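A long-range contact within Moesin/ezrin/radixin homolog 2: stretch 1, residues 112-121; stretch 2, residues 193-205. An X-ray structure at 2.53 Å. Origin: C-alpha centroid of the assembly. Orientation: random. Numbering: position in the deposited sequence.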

ATOM      1  N   SER C 112      14.981 -27.258  12.862  1.00 29.34           N
ATOM      2  CA  SER C 112      14.325 -28.147  11.905  1.00 28.96           C
ATOM      3  C   SER C 112      15.350 -28.854  11.040  1.00 30.86           C
ATOM      4  O   SER C 112      15.261 -30.062  10.805  1.00 30.01           O
ATOM      5  N   ILE C 113      16.324 -28.087  10.543  1.00 26.65           N
ATOM      6  CA  ILE C 113      17.307 -28.611   9.613  1.00 27.41           C
ATOM      7  C   ILE C 113      18.311 -29.504  10.340  1.00 30.53           C
ATOM      8  O   ILE C 113      18.539 -30.654   9.951  1.00 27.10           O
ATOM      9  N   LEU C 114      18.894 -29.002  11.431  1.00 30.36           N
ATOM     10  CA  LEU C 114      19.900 -29.768  12.165  1.00 30.73           C
ATOM     11  C   LEU C 114      19.342 -31.094  12.667  1.00 36.78           C
ATOM     12  O   LEU C 114      20.052 -32.107  12.694  1.00 37.15           O
ATOM     13  N   SER C 115      18.075 -31.112  13.071  1.00 33.41           N
ATOM     14  CA  SER C 115      17.428 -32.331  13.539  1.00 30.88           C
ATOM     15  C   SER C 115      16.819 -33.146  12.407  1.00 32.44           C
ATOM     16  O   SER C 115      16.270 -34.225  12.666  1.00 29.71           O
ATOM     17  N   MET C 116      16.878 -32.633  11.173  1.00 28.84           N
ATOM     18  CA  MET C 116      16.374 -33.281   9.967  1.00 35.45           C
ATOM     19  C   MET C 116      14.853 -33.404   9.950  1.00 36.25           C
ATOM     20  O   MET C 116      14.313 -34.252   9.228  1.00 35.85           O
ATOM     21  N   ASP C 117      14.139 -32.584  10.729  1.00 31.59           N
ATOM     22  CA  ASP C 117      12.696 -32.486  10.538  1.00 29.47           C
ATOM     23  C   ASP C 117      12.383 -32.157   9.090  1.00 30.91           C
ATOM     24  O   ASP C 117      11.417 -32.670   8.524  1.00 37.07           O
ATOM     25  N   ILE C 118      13.203 -31.317   8.464  1.00 28.03           N
ATOM     26  CA  ILE C 118      13.106 -31.070   7.034  1.00 30.33           C
ATOM     27  C   ILE C 118      14.423 -31.489   6.383  1.00 36.52           C
ATOM     28  O   ILE C 118      15.509 -31.320   6.958  1.00 30.16           O
ATOM     29  N   TYR C 119      14.321 -32.090   5.202  1.00 30.72           N
ATOM     30  CA  TYR C 119      15.509 -32.559   4.515  1.00 32.18           C
ATOM     31  C   TYR C 119      16.309 -31.385   3.972  1.00 31.85           C
ATOM     32  O   TYR C 119      15.764 -30.341   3.604  1.00 28.34           O
ATOM     33  N   CYS C 120      17.620 -31.578   3.899  1.00 33.98           N
ATOM     34  CA  CYS C 120      18.525 -30.579   3.359  1.00 29.39           C
ATOM     35  C   CYS C 120      19.685 -31.300   2.673  1.00 28.90           C
ATOM     36  O   CYS C 120      20.167 -32.319   3.173  1.00 29.37           O
ATOM     37  N   ARG C 121      20.124 -30.772   1.525  1.00 27.07           N
ATOM     38  CA  ARG C 121      21.207 -31.400   0.783  1.00 30.22           C
ATOM     39  C   ARG C 121      22.547 -31.168   1.480  1.00 33.39           C
ATOM     40  O   ARG C 121      22.727 -30.159   2.170  1.00 32.70           O
ATOM     41  N   GLU C 193      19.800 -14.153   5.403  1.00 29.67           N
ATOM     42  CA  GLU C 193      20.351 -14.936   4.292  1.00 29.49           C
ATOM     43  C   GLU C 193      20.153 -16.428   4.520  1.00 26.11           C
ATOM     44  O   GLU C 193      19.850 -17.170   3.583  1.00 26.35           O
ATOM     45  N   TYR C 194      20.353 -16.884   5.757  1.00 25.53           N
ATOM     46  CA  TYR C 194      20.082 -18.270   6.105  1.00 21.53           C
ATOM     47  C   TYR C 194      18.624 -18.631   5.805  1.00 23.27           C
ATOM     48  O   TYR C 194      18.344 -19.671   5.202  1.00 22.13           O
ATOM     49  N   LEU C 195      17.679 -17.778   6.218  1.00 19.42           N
ATOM     50  CA  LEU C 195      16.274 -18.066   5.952  1.00 23.23           C
ATOM     51  C   LEU C 195      15.986 -18.082   4.451  1.00 22.56           C
ATOM     52  O   LEU C 195      15.250 -18.948   3.965  1.00 22.03           O
ATOM     53  N   LYS C 196      16.580 -17.152   3.691  1.00 23.23           N
ATOM     54  CA  LYS C 196      16.350 -17.134   2.245  1.00 24.38           C
ATOM     55  C   LYS C 196      16.738 -18.452   1.578  1.00 24.94           C
ATOM     56  O   LYS C 196      16.126 -18.846   0.580  1.00 27.43           O
ATOM     57  N   ILE C 197      17.723 -19.157   2.117  1.00 22.10           N
ATOM     58  CA  ILE C 197      18.076 -20.462   1.581  1.00 19.39           C
ATOM     59  C   ILE C 197      17.223 -21.567   2.185  1.00 23.60           C
ATOM     60  O   ILE C 197      16.806 -22.487   1.475  1.00 25.53           O
ATOM     61  N   ALA C 198      16.929 -21.492   3.487  1.00 22.30           N
ATOM     62  CA  ALA C 198      16.045 -22.483   4.091  1.00 21.35           C
ATOM     63  C   ALA C 198      14.682 -22.492   3.416  1.00 26.64           C
ATOM     64  O   ALA C 198      14.090 -23.558   3.217  1.00 28.89           O
ATOM     65  N   GLN C 199      14.166 -21.319   3.042  1.00 26.47           N
ATOM     66  CA  GLN C 199      12.784 -21.299   2.590  1.00 28.66           C
ATOM     67  C   GLN C 199      12.609 -21.942   1.218  1.00 28.39           C
ATOM     68  O   GLN C 199      11.474 -22.244   0.832  1.00 29.76           O
ATOM     69  N   ASP C 200      13.698 -22.205   0.502  1.00 30.16           N
ATOM     70  CA  ASP C 200      13.622 -22.870  -0.789  1.00 32.16           C
ATOM     71  C   ASP C 200      13.743 -24.382  -0.680  1.00 26.38           C
ATOM     72  O   ASP C 200      13.646 -25.072  -1.700  1.00 32.83           O
ATOM     73  N   LEU C 201      13.941 -24.919   0.519  1.00 26.28           N
ATOM     74  CA  LEU C 201      13.962 -26.364   0.686  1.00 27.20           C
ATOM     75  C   LEU C 201      12.568 -26.935   0.438  1.00 31.51           C
ATOM     76  O   LEU C 201      11.553 -26.295   0.730  1.00 31.23           O
ATOM     77  N   ASP C 202      12.526 -28.150  -0.124  1.00 33.18           N
ATOM     78  CA  ASP C 202      11.246 -28.751  -0.512  1.00 33.16           C
ATOM     79  C   ASP C 202      10.309 -28.903   0.681  1.00 31.46           C
ATOM     80  O   ASP C 202       9.086 -28.750   0.547  1.00 34.41           O
ATOM     81  N   MET C 203      10.848 -29.236   1.847  1.00 22.89           N
ATOM     82  CA  MET C 203      10.013 -29.540   2.994  1.00 25.54           C
ATOM     83  C   MET C 203       9.788 -28.345   3.906  1.00 25.66           C
ATOM     84  O   MET C 203       9.124 -28.490   4.936  1.00 26.34           O
ATOM     85  N   TYR C 204      10.323 -27.177   3.564  1.00 25.93           N
ATOM     86  CA  TYR C 204      10.173 -26.009   4.424  1.00 27.51           C
ATOM     87  C   TYR C 204       8.714 -25.576   4.485  1.00 26.11           C
ATOM     88  O   TYR C 204       8.030 -25.503   3.461  1.00 26.46           O
ATOM     89  N   GLY C 205       8.238 -25.316   5.694  1.00 21.34           N
ATOM     90  CA  GLY C 205       6.877 -24.851   5.884  1.00 24.46           C
ATOM     91  C   GLY C 205       5.781 -25.785   5.422  1.00 27.59           C
ATOM     92  O   GLY C 205       4.699 -25.315   5.053  1.00 30.98           O
TER

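Contacts between segments distant in sequence are often built around a few aliphatic side chains, with polar groups gathered at the margin, and this pair of stretches from Moesin/ezrin/radixin homolog 2 is a compact example. At its centre stands Leu201, which points toward the first stretch from the end of a type I turn that begins at Ala198. Its m,t rotamer extends the side chain so that one methyl, CD1, meets several neighbours: Leu201 CD1 lies 3.8 Å from Ile113 CD1 and 4.1 Å from both Ile118 CD1 and Cys120 CB.

Ile113, likewise m,t and directed toward its partners, reaches across from the last turn of its helix. Its CD1 packs 4.0 Å from Ala198 CB, where the small alanine methyl lies beside the longer chain, and 3.8 Å from Tyr194 OH. Tyr194 leaves its backbone sideways, but its t rotamer brings the ring end nearer, and Ile113 CD1 approaches that ring obliquely.

Ile118 and Met203 form the second apolar pair, each pointing toward the opposing stretch, with Ile118 CB 3.8 Å from Met203 CB. The p,t rotamer of Ile118 sends CD1 to Leu201 and to within 4.5 Å of Tyr204 CB, while its CG2 lies 3.6 Å from Met203 O. Met203 adopts m,t,p, a conformation that carries its thioether past Ile118 to Tyr119: Met203 SD is 3.7 Å from Tyr119 CB, and Met203 CE is 3.7 Å from Asp117 O.

Here packing gives way to polarity. Tyr119 N donates a weak hydrogen bond to Met203 SD at 3.4 Å, sulfur being a poor acceptor. Water 1 completes the edge, its O donating to Tyr119 O at 2.8 Å and accepting from Met203 N at 3.0 Å, thereby bridging the two backbones.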

ATOM      1  CB  SER C 112      13.386 -27.353  10.996  1.00 22.81           C
ATOM      2  OG  SER C 112      12.151 -27.144  11.621  1.00 40.88           O
ATOM      3  CB  ILE C 113      17.981 -27.440   8.882  1.00 28.93           C
ATOM      4  CG1 ILE C 113      16.930 -26.749   7.986  1.00 28.85           C
ATOM      5  CG2 ILE C 113      19.195 -27.920   8.123  1.00 27.88           C
ATOM      6  CD1 ILE C 113      17.383 -25.505   7.259  1.00 19.85           C
ATOM      7  CB  LEU C 114      20.431 -28.944  13.335  1.00 24.28           C
ATOM      8  CG  LEU C 114      21.787 -28.281  13.142  1.00 31.14           C
ATOM      9  CD1 LEU C 114      22.138 -28.117  11.663  1.00 27.93           C
ATOM     10  CD2 LEU C 114      21.781 -26.950  13.863  1.00 24.22           C
ATOM     11  CB  SER C 115      16.335 -31.978  14.540  1.00 32.24           C
ATOM     12  OG  SER C 115      15.205 -31.497  13.833  1.00 36.10           O
ATOM     13  CB  MET C 116      17.020 -34.656   9.756  1.00 28.36           C
ATOM     14  CG  MET C 116      18.549 -34.610   9.830  1.00 39.50           C
ATOM     15  SD  MET C 116      19.306 -36.243   9.948  1.00 44.52           S
ATOM     16  CE  MET C 116      18.881 -36.932   8.349  1.00 30.63           C
ATOM     17  CB  ASP C 117      12.090 -31.424  11.456  1.00 33.18           C
ATOM     18  CG  ASP C 117      12.104 -31.824  12.927  1.00 40.55           C
ATOM     19  OD1 ASP C 117      12.326 -33.014  13.243  1.00 38.48           O
ATOM     20  OD2 ASP C 117      11.870 -30.935  13.773  1.00 49.27           O
ATOM     21  CB  ILE C 118      12.743 -29.599   6.714  1.00 29.65           C
ATOM     22  CG1 ILE C 118      13.896 -28.654   6.992  1.00 24.32           C
ATOM     23  CG2 ILE C 118      11.521 -29.141   7.532  1.00 30.26           C
ATOM     24  CD1 ILE C 118      13.514 -27.207   6.809  1.00 28.20           C
ATOM     25  CB  TYR C 119      15.124 -33.501   3.380  1.00 31.79           C
ATOM     26  CG  TYR C 119      16.261 -33.852   2.456  1.00 37.28           C
ATOM     27  CD1 TYR C 119      17.142 -34.896   2.769  1.00 35.58           C
ATOM     28  CD2 TYR C 119      16.459 -33.151   1.264  1.00 29.66           C
ATOM     29  CE1 TYR C 119      18.180 -35.234   1.926  1.00 28.90           C
ATOM     30  CE2 TYR C 119      17.499 -33.481   0.418  1.00 30.85           C
ATOM     31  CZ  TYR C 119      18.358 -34.531   0.756  1.00 33.42           C
ATOM     32  OH  TYR C 119      19.409 -34.867  -0.075  1.00 34.68           O
ATOM     33  CB  CYS C 120      19.020 -29.652   4.471  1.00 22.53           C
ATOM     34  SG  CYS C 120      20.156 -28.402   3.892  1.00 27.89           S
ATOM     35  CB  ARG C 121      21.273 -30.862  -0.645  1.00 32.04           C
ATOM     36  CG  ARG C 121      20.222 -31.464  -1.588  1.00 31.95           C
ATOM     37  CD  ARG C 121      20.640 -31.390  -3.059  1.00 31.05           C
ATOM     38  NE  ARG C 121      22.001 -31.892  -3.282  1.00 44.82           N
ATOM     39  CZ  ARG C 121      22.353 -33.181  -3.338  1.00 44.99           C
ATOM     40  NH1 ARG C 121      21.448 -34.144  -3.190  1.00 37.92           N
ATOM     41  NH2 ARG C 121      23.629 -33.504  -3.531  1.00 44.75           N
ATOM     42  CB  GLU C 193      21.842 -14.639   4.097  1.00 31.87           C
ATOM     43  CG  GLU C 193      22.156 -13.232   3.611  1.00 39.22           C
ATOM     44  CD  GLU C 193      21.493 -12.912   2.273  1.00 43.68           C
ATOM     45  OE1 GLU C 193      21.583 -13.758   1.351  1.00 39.97           O
ATOM     46  OE2 GLU C 193      20.878 -11.824   2.151  1.00 40.23           O
ATOM     47  CB  TYR C 194      20.424 -18.488   7.583  1.00 20.67           C
ATOM     48  CG  TYR C 194      20.298 -19.905   8.087  1.00 20.59           C
ATOM     49  CD1 TYR C 194      19.062 -20.512   8.229  1.00 20.02           C
ATOM     50  CD2 TYR C 194      21.424 -20.626   8.460  1.00 22.74           C
ATOM     51  CE1 TYR C 194      18.952 -21.803   8.691  1.00 22.53           C
ATOM     52  CE2 TYR C 194      21.323 -21.919   8.925  1.00 22.06           C
ATOM     53  CZ  TYR C 194      20.092 -22.502   9.036  1.00 22.29           C
ATOM     54  OH  TYR C 194      19.992 -23.790   9.493  1.00 25.88           O
ATOM     55  CB  LEU C 195      15.377 -17.056   6.667  1.00 22.60           C
ATOM     56  CG  LEU C 195      15.376 -17.240   8.179  1.00 26.05           C
ATOM     57  CD1 LEU C 195      14.778 -16.023   8.908  1.00 22.81           C
ATOM     58  CD2 LEU C 195      14.633 -18.519   8.552  1.00 20.52           C
ATOM     59  CB  LYS C 196      17.105 -15.974   1.609  1.00 24.38           C
ATOM     60  CG  LYS C 196      16.281 -14.698   1.562  1.00 32.11           C
ATOM     61  CD  LYS C 196      16.954 -13.636   0.712  1.00 38.14           C
ATOM     62  CE  LYS C 196      17.816 -12.737   1.565  1.00 41.15           C
ATOM     63  NZ  LYS C 196      18.455 -11.699   0.732  1.00 45.17           N
ATOM     64  CB  ILE C 197      19.583 -20.701   1.793  1.00 24.69           C
ATOM     65  CG1 ILE C 197      20.329 -20.003   0.662  1.00 26.07           C
ATOM     66  CG2 ILE C 197      19.913 -22.199   1.824  1.00 18.24           C
ATOM     67  CD1 ILE C 197      21.661 -19.730   0.968  1.00 26.60           C
ATOM     68  CB  ALA C 198      15.881 -22.227   5.584  1.00 21.44           C
ATOM     69  CB  GLN C 199      12.241 -19.864   2.620  1.00 27.75           C
ATOM     70  CG  GLN C 199      12.376 -19.058   1.344  1.00 27.27           C
ATOM     71  CD  GLN C 199      11.820 -17.649   1.504  1.00 30.36           C
ATOM     72  OE1 GLN C 199      10.898 -17.410   2.287  1.00 35.40           O
ATOM     73  NE2 GLN C 199      12.391 -16.711   0.778  1.00 26.43           N
ATOM     74  CB  ASP C 200      14.697 -22.311  -1.742  1.00 30.72           C
ATOM     75  CG  ASP C 200      14.325 -20.920  -2.298  1.00 39.22           C
ATOM     76  OD1 ASP C 200      13.177 -20.467  -2.072  1.00 39.84           O
ATOM     77  OD2 ASP C 200      15.166 -20.285  -2.970  1.00 41.98           O
ATOM     78  CB  LEU C 201      14.456 -26.733   2.087  1.00 25.25           C
ATOM     79  CG  LEU C 201      15.858 -26.232   2.460  1.00 29.05           C
ATOM     80  CD1 LEU C 201      16.271 -26.726   3.846  1.00 23.28           C
ATOM     81  CD2 LEU C 201      16.886 -26.655   1.419  1.00 25.92           C
ATOM     82  CB  ASP C 202      11.467 -30.125  -1.158  1.00 32.92           C
ATOM     83  CG  ASP C 202      12.271 -30.061  -2.465  1.00 40.81           C
ATOM     84  OD1 ASP C 202      12.100 -29.089  -3.233  1.00 37.41           O
ATOM     85  OD2 ASP C 202      13.074 -30.994  -2.724  1.00 43.17           O
ATOM     86  CB  MET C 203      10.621 -30.699   3.800  1.00 27.38           C
ATOM     87  CG  MET C 203      10.825 -31.981   2.979  1.00 28.75           C
ATOM     88  SD  MET C 203      11.494 -33.372   3.927  1.00 28.21           S
ATOM     89  CE  MET C 203      10.200 -33.663   5.144  1.00 23.23           C
ATOM     90  CB  TYR C 204      11.042 -24.871   3.911  1.00 23.80           C
ATOM     91  CG  TYR C 204      10.835 -23.553   4.604  1.00 27.00           C
ATOM     92  CD1 TYR C 204       9.929 -22.616   4.106  1.00 27.94           C
ATOM     93  CD2 TYR C 204      11.570 -23.220   5.740  1.00 26.31           C
ATOM     94  CE1 TYR C 204       9.745 -21.380   4.720  1.00 23.21           C
ATOM     95  CE2 TYR C 204      11.397 -21.992   6.364  1.00 26.49           C
ATOM     96  CZ  TYR C 204      10.486 -21.077   5.842  1.00 28.30           C
ATOM     97  OH  TYR C 204      10.317 -19.858   6.454  1.00 23.74           O
TER
HETATM   98  O   HOH W   1      13.668 -30.368   1.804  1.00 27.58           O